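Choline kinase (PDB 4R78) probably phosphorylates choline by transferring a phosphate group from ATP, and binds adenosine monophosphate within a protein kinase-like fold. Local coordinates at residues 72-77 with 154-159; 85-90 with 139-144; 181-186 with 260-265. All coordinates share one frame; numbering follows the deposited sequence.

How the contacts relate
Contact 1 spans 72-77 to 154-159, and both segments of contact 2 (85-90 and 139-144) fall within that span; contact 3 (181-186 with 260-265) opens after both have closed. Segment 72-77 leads into helix 77-87, and 85-90 lies toward its far end. The centres of contacts 1 and 2 are about 23 Å apart, although their nearest atoms come within about 5 Å. Contact 3 lies farther out, about 20 Å from the chain centre against about 15 and 16 Å. Helix 257-280 is common to contacts 1 and 3, supplying one segment of contact 3 and touching side chains of contact 1. Contacts 1 and 2 join 72-77 and 85-90 to helical-lobe elements; contact 3 packs two helices there.

Contact 1. Residues 72-77 with 154-159; sequences EKLINR and KKYESL
One face of the Y156 ring is covered by L74, whose CD2 lies 3.7 Å from the ring centroid and 15° off the ring normal, the geometry of a CH-pi contact. The methyl is offset toward the rim on the CZ side. The other methyl, L74 CD1, approaches ring atom CE1 at 3.6 Å, so the fork of the leucine is applied to the tyrosine with both branches. In this kinase-like fold the contact joins the loop between strand 61-66 and helix 77-87 to helix 149-159. By chain order, helix 77-87 probably corresponds to helix C of protein kinases.

L159, one turn after K155, meets the same leucine tip to tip, with its CD1 3.7 Å from L74 CD1. The apolar cluster continues into helix 257-280, where Y277 touches both leucines and I270 and L273 touch Y156. The ring is buried, although the contact as a whole lies at the surface.

On the outer side K155 places CB 3.9 Å from L74 CD2. Its CG stands beside the backbone N (chi1 -70°) and the chain beyond is extended, which carries the ammonium to the loop backbone. There K155 NZ makes a weak hydrogen bond of 3.3 Å to K73 O. A water bridges the same two segments, accepting from K155 NZ at 2.8 Å and lying 2.9 Å from L74 O.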
loop_
_atom_site.group_PDB
_atom_site.type_symbol
_atom_site.label_atom_id
_atom_site.label_comp_id
_atom_site.label_asym_id
_atom_site.label_seq_id
_atom_site.Cartn_x
_atom_site.Cartn_y
_atom_site.Cartn_z
ATOM N N GLU A 72 -14.616 -2.205 3.446
ATOM C CA GLU A 72 -15.540 -2.204 2.302
ATOM C C GLU A 72 -15.574 -0.879 1.544
ATOM O O GLU A 72 -15.617 -0.864 0.314
ATOM C CB GLU A 72 -16.966 -2.536 2.761
ATOM C CG GLU A 72 -17.171 -3.951 3.287
ATOM C CD GLU A 72 -16.925 -4.092 4.784
ATOM O OE1 GLU A 72 -16.290 -3.209 5.394
ATOM O OE2 GLU A 72 -17.369 -5.112 5.355
ATOM N N LYS A 73 -15.572 0.223 2.289
ATOM C CA LYS A 73 -15.705 1.558 1.708
ATOM C C LYS A 73 -14.358 2.175 1.335
ATOM O O LYS A 73 -14.310 3.201 0.647
ATOM C CB LYS A 73 -16.456 2.480 2.676
ATOM C CG LYS A 73 -17.923 2.132 2.862
ATOM C CD LYS A 73 -18.601 3.113 3.816
ATOM C CE LYS A 73 -20.112 2.929 3.835
ATOM N NZ LYS A 73 -20.542 1.672 4.518
ATOM N N LEU A 74 -13.273 1.542 1.779
ATOM C CA LEU A 74 -11.916 2.044 1.554
ATOM C C LEU A 74 -11.211 1.313 0.420
ATOM O O LEU A 74 -10.621 1.943 -0.461
ATOM C CB LEU A 74 -11.086 1.935 2.838
ATOM C CG LEU A 74 -11.609 2.728 4.040
ATOM C CD1 LEU A 74 -11.091 2.130 5.329
ATOM C CD2 LEU A 74 -11.253 4.206 3.939
ATOM N N ILE A 75 -11.261 -0.016 0.466
ATOM C CA ILE A 75 -10.682 -0.870 -0.561
ATOM C C ILE A 75 -11.833 -1.485 -1.351
ATOM O O ILE A 75 -12.547 -2.352 -0.844
ATOM C CB ILE A 75 -9.792 -1.988 0.051
ATOM C CG1 ILE A 75 -8.616 -1.379 0.834
ATOM C CG2 ILE A 75 -9.305 -2.959 -1.039
ATOM C CD1 ILE A 75 -7.835 -2.376 1.686
ATOM N N ASN A 76 -12.023 -1.003 -2.576
ATOM C CA ASN A 76 -13.061 -1.515 -3.459
ATOM C C ASN A 76 -12.602 -2.857 -4.009
ATOM O O ASN A 76 -11.727 -2.924 -4.872
ATOM C CB ASN A 76 -13.349 -0.511 -4.584
ATOM C CG ASN A 76 -14.489 -0.945 -5.499
ATOM O OD1 ASN A 76 -14.614 -2.114 -5.862
ATOM N ND2 ASN A 76 -15.308 0.020 -5.910
ATOM N N ARG A 77 -13.195 -3.928 -3.488
ATOM C CA ARG A 77 -12.715 -5.285 -3.750
ATOM C C ARG A 77 -12.784 -5.669 -5.220
ATOM O O ARG A 77 -11.865 -6.282 -5.748
ATOM C CB ARG A 77 -13.461 -6.296 -2.881
ATOM C CG ARG A 77 -13.270 -6.023 -1.394
ATOM C CD ARG A 77 -14.065 -6.978 -0.539
ATOM N NE ARG A 77 -14.084 -6.539 0.854
ATOM C CZ ARG A 77 -14.890 -7.038 1.784
ATOM N NH1 ARG A 77 -14.843 -6.572 3.024
ATOM N NH2 ARG A 77 -15.764 -7.987 1.475
ATOM N N LYS A 154 -11.855 12.131 4.251
ATOM C CA LYS A 154 -13.257 12.146 4.682
ATOM C C LYS A 154 -13.814 10.749 4.941
ATOM O O LYS A 154 -14.633 10.566 5.839
ATOM C CB LYS A 154 -14.133 12.894 3.673
ATOM C CG LYS A 154 -13.819 14.376 3.568
ATOM C CD LYS A 154 -14.767 15.073 2.612
ATOM C CE LYS A 154 -14.411 16.543 2.470
ATOM N NZ LYS A 154 -15.449 17.274 1.687
ATOM N N LYS A 155 -13.362 9.770 4.160
ATOM C CA LYS A 155 -13.797 8.386 4.348
ATOM C C LYS A 155 -13.399 7.858 5.726
ATOM O O LYS A 155 -14.219 7.268 6.428
ATOM C CB LYS A 155 -13.254 7.473 3.247
ATOM C CG LYS A 155 -13.881 7.698 1.884
ATOM C CD LYS A 155 -13.455 6.609 0.912
ATOM C CE LYS A 155 -14.262 6.664 -0.375
ATOM N NZ LYS A 155 -13.744 5.695 -1.386
ATOM N N TYR A 156 -12.143 8.085 6.111
ATOM C CA TYR A 156 -11.673 7.686 7.440
ATOM C C TYR A 156 -12.390 8.449 8.552
ATOM O O TYR A 156 -12.738 7.870 9.580
ATOM C CB TYR A 156 -10.149 7.828 7.563
ATOM C CG TYR A 156 -9.399 6.741 6.834
ATOM C CD1 TYR A 156 -9.370 5.435 7.329
ATOM C CD2 TYR A 156 -8.730 7.004 5.640
ATOM C CE1 TYR A 156 -8.691 4.424 6.656
ATOM C CE2 TYR A 156 -8.042 6.001 4.962
ATOM C CZ TYR A 156 -8.029 4.713 5.477
ATOM O OH TYR A 156 -7.360 3.714 4.806
ATOM N N GLU A 157 -12.620 9.742 8.337
ATOM C CA GLU A 157 -13.327 10.565 9.318
ATOM C C GLU A 157 -14.733 10.045 9.594
ATOM O O GLU A 157 -15.208 10.095 10.731
ATOM C CB GLU A 157 -13.376 12.026 8.869
ATOM C CG GLU A 157 -12.031 12.729 8.957
ATOM C CD GLU A 157 -12.088 14.167 8.499
ATOM O OE1 GLU A 157 -12.850 14.474 7.558
ATOM O OE2 GLU A 157 -11.352 14.993 9.074
ATOM N N SER A 158 -15.388 9.536 8.554
ATOM C CA SER A 158 -16.714 8.943 8.692
ATOM C C SER A 158 -16.680 7.641 9.496
ATOM O O SER A 158 -17.562 7.389 10.320
ATOM C CB SER A 158 -17.332 8.696 7.314
ATOM O OG SER A 158 -18.640 8.156 7.435
ATOM N N LEU A 159 -15.656 6.828 9.259
ATOM C CA LEU A 159 -15.542 5.519 9.902
ATOM C C LEU A 159 -15.090 5.585 11.360
ATOM O O LEU A 159 -15.462 4.728 12.166
ATOM C CB LEU A 159 -14.617 4.601 9.095
ATOM C CG LEU A 159 -15.197 4.122 7.759
ATOM C CD1 LEU A 159 -14.095 3.727 6.794
ATOM C CD2 LEU A 159 -16.186 2.978 7.962
HETATM O O HOH W 1 -11.124 4.769 -1.065
#

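Contact 2. Residues 85-90 with 139-144; sequences ELLKDL and SAKELR
K141 runs between L86 and L90 toward D89, and its ammonium ends between two oxygens of segment 85-90. NZ donates to L86 O at 2.8 Å, with a C=O...N angle of 159°, and to D89 OD1 at 2.9 Å, on the syn side of the carboxylate and 22° out of its plane. The second bond is also a salt bridge, so a main-chain oxygen and a charged side chain hold the same nitrogen. The chain of K141 is extended as far as CE and turns at the last torsion (chi4 -70°), which directs NZ to both acceptors.

The aliphatic part of the lysine is packed as well. L86 and L90 each slide past it in the opposite direction, L90 CD2 coming 3.7 Å from K141 CE, while L87 crosses it at a slant with CD2 3.8 Å from K141 CD. L143 stands roughly at right angles to L87: its CD2 touches L87 CG at 3.8 Å and L86 CD2 at the same distance. This methyl thus fits between two successive leucines, and W215 and I136 extend the apolar cluster around L87.

Before the lysine, S139 OG accepts from K141 N at 3.1 Å and is also hydrogen-bonded to S192. Beyond it, the backbone N of R144 bonds to N83 OD1 and its side-chain NE forms a salt bridge with D79, so the loop is fastened along helix 77-87. The arrangement is an ST turn at 139-141 ending in a lysine whose NZ bonds to both L86 O and D89 OD1, holding the loop after helix 126-137 to residues 85-90, toward the end of helix 77-87 of the kinase-like fold.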
loop_
_atom_site.group_PDB
_atom_site.type_symbol
_atom_site.label_atom_id
_atom_site.label_comp_id
_atom_site.label_asym_id
_atom_site.label_seq_id
_atom_site.Cartn_x
_atom_site.Cartn_y
_atom_site.Cartn_z
ATOM N N GLU A 85 -5.998 -8.728 -12.415
ATOM C CA GLU A 85 -5.993 -9.364 -13.739
ATOM C C GLU A 85 -5.498 -8.426 -14.842
ATOM O O GLU A 85 -4.920 -8.880 -15.830
ATOM C CB GLU A 85 -7.352 -10.008 -14.076
ATOM C CG GLU A 85 -8.508 -9.045 -14.258
ATOM C CD GLU A 85 -9.881 -9.707 -14.163
ATOM O OE1 GLU A 85 -10.857 -8.957 -14.002
ATOM O OE2 GLU A 85 -9.997 -10.954 -14.244
ATOM N N LEU A 86 -5.697 -7.123 -14.648
ATOM C CA LEU A 86 -5.188 -6.121 -15.579
ATOM C C LEU A 86 -3.668 -5.970 -15.482
ATOM O O LEU A 86 -2.986 -5.864 -16.504
ATOM C CB LEU A 86 -5.878 -4.771 -15.352
ATOM C CG LEU A 86 -5.351 -3.551 -16.122
ATOM C CD1 LEU A 86 -5.347 -3.784 -17.634
ATOM C CD2 LEU A 86 -6.152 -2.314 -15.783
ATOM N N LEU A 87 -3.141 -5.973 -14.260
ATOM C CA LEU A 87 -1.716 -5.719 -14.039
ATOM C C LEU A 87 -0.834 -6.954 -14.191
ATOM O O LEU A 87 0.396 -6.837 -14.213
ATOM C CB LEU A 87 -1.492 -5.090 -12.664
ATOM C CG LEU A 87 -1.983 -3.654 -12.483
ATOM C CD1 LEU A 87 -2.016 -3.302 -11.012
ATOM C CD2 LEU A 87 -1.116 -2.677 -13.264
ATOM N N LYS A 88 -1.459 -8.126 -14.306
ATOM C CA LYS A 88 -0.730 -9.398 -14.288
ATOM C C LYS A 88 0.432 -9.459 -15.281
ATOM O O LYS A 88 1.522 -9.906 -14.923
ATOM C CB LYS A 88 -1.671 -10.591 -14.495
ATOM C CG LYS A 88 -0.979 -11.934 -14.260
ATOM C CD LYS A 88 -1.863 -13.115 -14.618
ATOM C CE LYS A 88 -1.106 -14.425 -14.462
ATOM N NZ LYS A 88 0.079 -14.502 -15.359
ATOM N N ASP A 89 0.208 -9.002 -16.512
ATOM C CA ASP A 89 1.236 -9.141 -17.553
ATOM C C ASP A 89 2.451 -8.219 -17.405
ATOM O O ASP A 89 3.402 -8.319 -18.180
ATOM C CB ASP A 89 0.642 -9.105 -18.975
ATOM C CG ASP A 89 -0.010 -7.777 -19.324
ATOM O OD1 ASP A 89 0.254 -6.765 -18.648
ATOM O OD2 ASP A 89 -0.785 -7.754 -20.304
ATOM N N LEU A 90 2.425 -7.333 -16.410
ATOM C CA LEU A 90 3.606 -6.535 -16.062
ATOM C C LEU A 90 4.678 -7.389 -15.386
ATOM O O LEU A 90 5.855 -7.028 -15.377
ATOM C CB LEU A 90 3.241 -5.358 -15.153
ATOM C CG LEU A 90 2.350 -4.234 -15.684
ATOM C CD1 LEU A 90 2.275 -3.110 -14.660
ATOM C CD2 LEU A 90 2.841 -3.699 -17.026
ATOM N N SER A 139 2.633 2.103 -17.899
ATOM C CA SER A 139 1.947 0.890 -18.364
ATOM C C SER A 139 0.810 1.171 -19.345
ATOM O O SER A 139 0.404 0.273 -20.089
ATOM C CB SER A 139 1.395 0.102 -17.175
ATOM O OG SER A 139 0.244 0.738 -16.640
ATOM N N ALA A 140 0.316 2.410 -19.333
ATOM C CA ALA A 140 -0.873 2.840 -20.084
ATOM C C ALA A 140 -2.150 2.109 -19.661
ATOM O O ALA A 140 -3.192 2.241 -20.308
ATOM C CB ALA A 140 -0.649 2.724 -21.602
ATOM N N LYS A 141 -2.070 1.352 -18.565
ATOM C CA LYS A 141 -3.217 0.597 -18.078
ATOM C C LYS A 141 -4.184 1.507 -17.341
ATOM O O LYS A 141 -3.766 2.388 -16.580
ATOM C CB LYS A 141 -2.768 -0.566 -17.187
ATOM C CG LYS A 141 -1.977 -1.621 -17.943
ATOM C CD LYS A 141 -1.437 -2.708 -17.039
ATOM C CE LYS A 141 -0.776 -3.813 -17.864
ATOM N NZ LYS A 141 -1.735 -4.644 -18.656
ATOM N N GLU A 142 -5.473 1.295 -17.591
ATOM C CA GLU A 142 -6.529 2.063 -16.958
ATOM C C GLU A 142 -7.117 1.258 -15.803
ATOM O O GLU A 142 -8.049 0.465 -15.980
ATOM C CB GLU A 142 -7.605 2.434 -17.983
ATOM C CG GLU A 142 -7.132 3.415 -19.059
ATOM C CD GLU A 142 -6.961 4.837 -18.542
ATOM O OE1 GLU A 142 -7.728 5.249 -17.641
ATOM O OE2 GLU A 142 -6.061 5.546 -19.047
ATOM N N LEU A 143 -6.545 1.458 -14.621
ATOM C CA LEU A 143 -7.007 0.775 -13.420
ATOM C C LEU A 143 -8.401 1.243 -13.050
ATOM O O LEU A 143 -8.802 2.366 -13.374
ATOM C CB LEU A 143 -6.070 1.052 -12.237
ATOM C CG LEU A 143 -4.580 0.718 -12.379
ATOM C CD1 LEU A 143 -3.856 0.939 -11.058
ATOM C CD2 LEU A 143 -4.365 -0.702 -12.887
ATOM N N ARG A 144 -9.140 0.370 -12.377
ATOM C CA ARG A 144 -10.382 0.771 -11.746
ATOM C C ARG A 144 -10.067 1.418 -10.406
ATOM O O ARG A 144 -9.329 0.859 -9.589
ATOM C CB ARG A 144 -11.323 -0.421 -11.590
ATOM C CG ARG A 144 -12.087 -0.730 -12.869
ATOM C CD ARG A 144 -12.987 -1.952 -12.733
ATOM N NE ARG A 144 -13.881 -1.856 -11.583
ATOM C CZ ARG A 144 -14.884 -2.695 -11.337
ATOM N NH1 ARG A 144 -15.144 -3.699 -12.170
ATOM N NH2 ARG A 144 -15.634 -2.526 -10.255
#

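Contact 3. Residues 181-186 with 260-265; sequences KRLADL and IAIYKI
L183 projects from helix 181-186 into the angle between two consecutive side chains of helix 260-265, I262 and Y263. Its CD1 meets both walls of this hollow, lying 3.9 Å from I262 CG2 and 3.8 Å from Y263 CE1. The other methyl follows the tyrosine toward its end, with L183 CD2 3.7 Å from Y263 OH. The leucine approaches the ring obliquely, and I262 passes alongside L183 in the opposite direction.

The reciprocal bump is the delta methyl of I262. CG1 of this isoleucine lies beside the backbone N (chi1 -68°) and the chain then extends, so CD1 reaches across to a shallow recess on the other helix formed by R182, L183 and L186. It comes 3.9 Å from R182 CG and 4.2 Å from L186 CD1, touching the aliphatic root of the arginine and the leucine one turn later. The two protrusions interlock, I262 serving both as a wall for L183 and as a filler of the recess.

The short segments run roughly antiparallel, at 149°, with their axes 11.3 Å apart at their closest. L183 and I262 have the nearest CA atoms across the interface, and their large side chains bridge this wide spacing without any hydrogen bond between the segments.

At the rim the guanidinium of R182 turns aside, pairing NH1 with D185 OD2 at 3.5 Å in its own helix and NE with E258 near the start of helix 257-280. Other parts of the helical lobe pack around the interface: Y303 of helix 288-303 packs on R182 and I262, while M224 and A228 of helix 223-233 touch Y263, and V188, between helix 179-186 and strand 191-193, touches L183 and Y263.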
loop_
_atom_site.group_PDB
_atom_site.type_symbol
_atom_site.label_atom_id
_atom_site.label_comp_id
_atom_site.label_asym_id
_atom_site.label_seq_id
_atom_site.Cartn_x
_atom_site.Cartn_y
_atom_site.Cartn_z
ATOM N N LYS A 181 -6.050 23.070 -3.671
ATOM C CA LYS A 181 -5.971 24.182 -4.623
ATOM C C LYS A 181 -4.608 24.260 -5.308
ATOM O O LYS A 181 -4.533 24.511 -6.515
ATOM C CB LYS A 181 -6.309 25.511 -3.925
ATOM C CG LYS A 181 -6.111 26.780 -4.770
ATOM C CD LYS A 181 -7.073 26.852 -5.946
ATOM C CE LYS A 181 -6.814 28.091 -6.794
ATOM N NZ LYS A 181 -7.730 28.135 -7.966
ATOM N N ARG A 182 -3.535 24.051 -4.544
ATOM C CA ARG A 182 -2.190 24.070 -5.103
ATOM C C ARG A 182 -2.014 22.936 -6.105
ATOM O O ARG A 182 -1.499 23.151 -7.198
ATOM C CB ARG A 182 -1.116 24.010 -4.008
ATOM C CG ARG A 182 0.324 24.071 -4.525
ATOM C CD ARG A 182 0.599 25.332 -5.351
ATOM N NE ARG A 182 1.992 25.420 -5.777
ATOM C CZ ARG A 182 2.468 26.310 -6.646
ATOM N NH1 ARG A 182 1.662 27.206 -7.207
ATOM N NH2 ARG A 182 3.755 26.299 -6.963
ATOM N N LEU A 183 -2.467 21.736 -5.740
ATOM C CA LEU A 183 -2.389 20.593 -6.654
ATOM C C LEU A 183 -3.162 20.837 -7.953
ATOM O O LEU A 183 -2.697 20.459 -9.027
ATOM C CB LEU A 183 -2.836 19.296 -5.973
ATOM C CG LEU A 183 -1.857 18.657 -4.978
ATOM C CD1 LEU A 183 -2.539 17.533 -4.216
ATOM C CD2 LEU A 183 -0.579 18.153 -5.661
ATOM N N ALA A 184 -4.326 21.481 -7.853
ATOM C CA ALA A 184 -5.117 21.834 -9.037
ATOM C C ALA A 184 -4.387 22.831 -9.941
ATOM O O ALA A 184 -4.429 22.711 -11.169
ATOM C CB ALA A 184 -6.482 22.372 -8.630
ATOM N N ASP A 185 -3.707 23.800 -9.331
ATOM C CA ASP A 185 -2.925 24.788 -10.078
ATOM C C ASP A 185 -1.743 24.143 -10.805
ATOM O O ASP A 185 -1.507 24.425 -11.982
ATOM C CB ASP A 185 -2.439 25.906 -9.146
ATOM C CG ASP A 185 -1.825 27.089 -9.898
ATOM O OD1 ASP A 185 -2.049 27.229 -11.119
ATOM O OD2 ASP A 185 -1.120 27.897 -9.257
ATOM N N LEU A 186 -1.013 23.271 -10.110
ATOM C CA LEU A 186 0.120 22.560 -10.702
ATOM C C LEU A 186 -0.340 21.633 -11.822
ATOM O O LEU A 186 0.369 21.445 -12.816
ATOM C CB LEU A 186 0.882 21.767 -9.633
ATOM C CG LEU A 186 1.567 22.557 -8.512
ATOM C CD1 LEU A 186 2.069 21.619 -7.424
ATOM C CD2 LEU A 186 2.704 23.424 -9.044
ATOM N N ILE A 260 5.816 15.862 -4.790
ATOM C CA ILE A 260 6.334 14.888 -3.836
ATOM C C ILE A 260 6.173 15.403 -2.401
ATOM O O ILE A 260 5.683 14.681 -1.533
ATOM C CB ILE A 260 7.802 14.506 -4.149
ATOM C CG1 ILE A 260 7.866 13.723 -5.464
ATOM C CG2 ILE A 260 8.415 13.674 -3.011
ATOM C CD1 ILE A 260 9.270 13.556 -6.020
ATOM N N ALA A 261 6.567 16.653 -2.167
ATOM C CA ALA A 261 6.473 17.247 -0.835
ATOM C C ALA A 261 5.023 17.283 -0.339
ATOM O O ALA A 261 4.744 16.963 0.819
ATOM C CB ALA A 261 7.083 18.647 -0.833
ATOM N N ILE A 262 4.107 17.662 -1.228
ATOM C CA ILE A 262 2.683 17.725 -0.901
ATOM C C ILE A 262 2.107 16.341 -0.588
ATOM O O ILE A 262 1.391 16.173 0.402
ATOM C CB ILE A 262 1.874 18.439 -2.017
ATOM C CG1 ILE A 262 2.249 19.927 -2.053
ATOM C CG2 ILE A 262 0.372 18.260 -1.800
ATOM C CD1 ILE A 262 1.781 20.688 -3.288
ATOM N N TYR A 263 2.435 15.353 -1.415
ATOM C CA TYR A 263 1.912 14.005 -1.212
ATOM C C TYR A 263 2.439 13.331 0.052
ATOM O O TYR A 263 1.723 12.543 0.659
ATOM C CB TYR A 263 2.097 13.126 -2.456
ATOM C CG TYR A 263 1.195 13.536 -3.603
ATOM C CD1 TYR A 263 -0.174 13.723 -3.398
ATOM C CD2 TYR A 263 1.702 13.728 -4.887
ATOM C CE1 TYR A 263 -1.013 14.106 -4.437
ATOM C CE2 TYR A 263 0.866 14.112 -5.940
ATOM C CZ TYR A 263 -0.487 14.293 -5.703
ATOM O OH TYR A 263 -1.324 14.669 -6.729
ATOM N N LYS A 264 3.657 13.678 0.471
ATOM C CA LYS A 264 4.182 13.206 1.759
ATOM C C LYS A 264 3.265 13.654 2.903
ATOM O O LYS A 264 2.943 12.866 3.786
ATOM C CB LYS A 264 5.612 13.712 1.998
ATOM C CG LYS A 264 6.694 13.006 1.185
ATOM C CD LYS A 264 8.056 13.582 1.536
ATOM C CE LYS A 264 9.185 12.874 0.810
ATOM N NZ LYS A 264 10.468 13.619 0.986
ATOM N N ILE A 265 2.838 14.917 2.873
ATOM C CA ILE A 265 1.939 15.450 3.899
ATOM C C ILE A 265 0.582 14.748 3.869
ATOM O O ILE A 265 0.032 14.392 4.916
ATOM C CB ILE A 265 1.752 16.984 3.756
ATOM C CG1 ILE A 265 3.076 17.712 4.014
ATOM C CG2 ILE A 265 0.676 17.501 4.719
ATOM C CD1 ILE A 265 3.115 19.126 3.464
#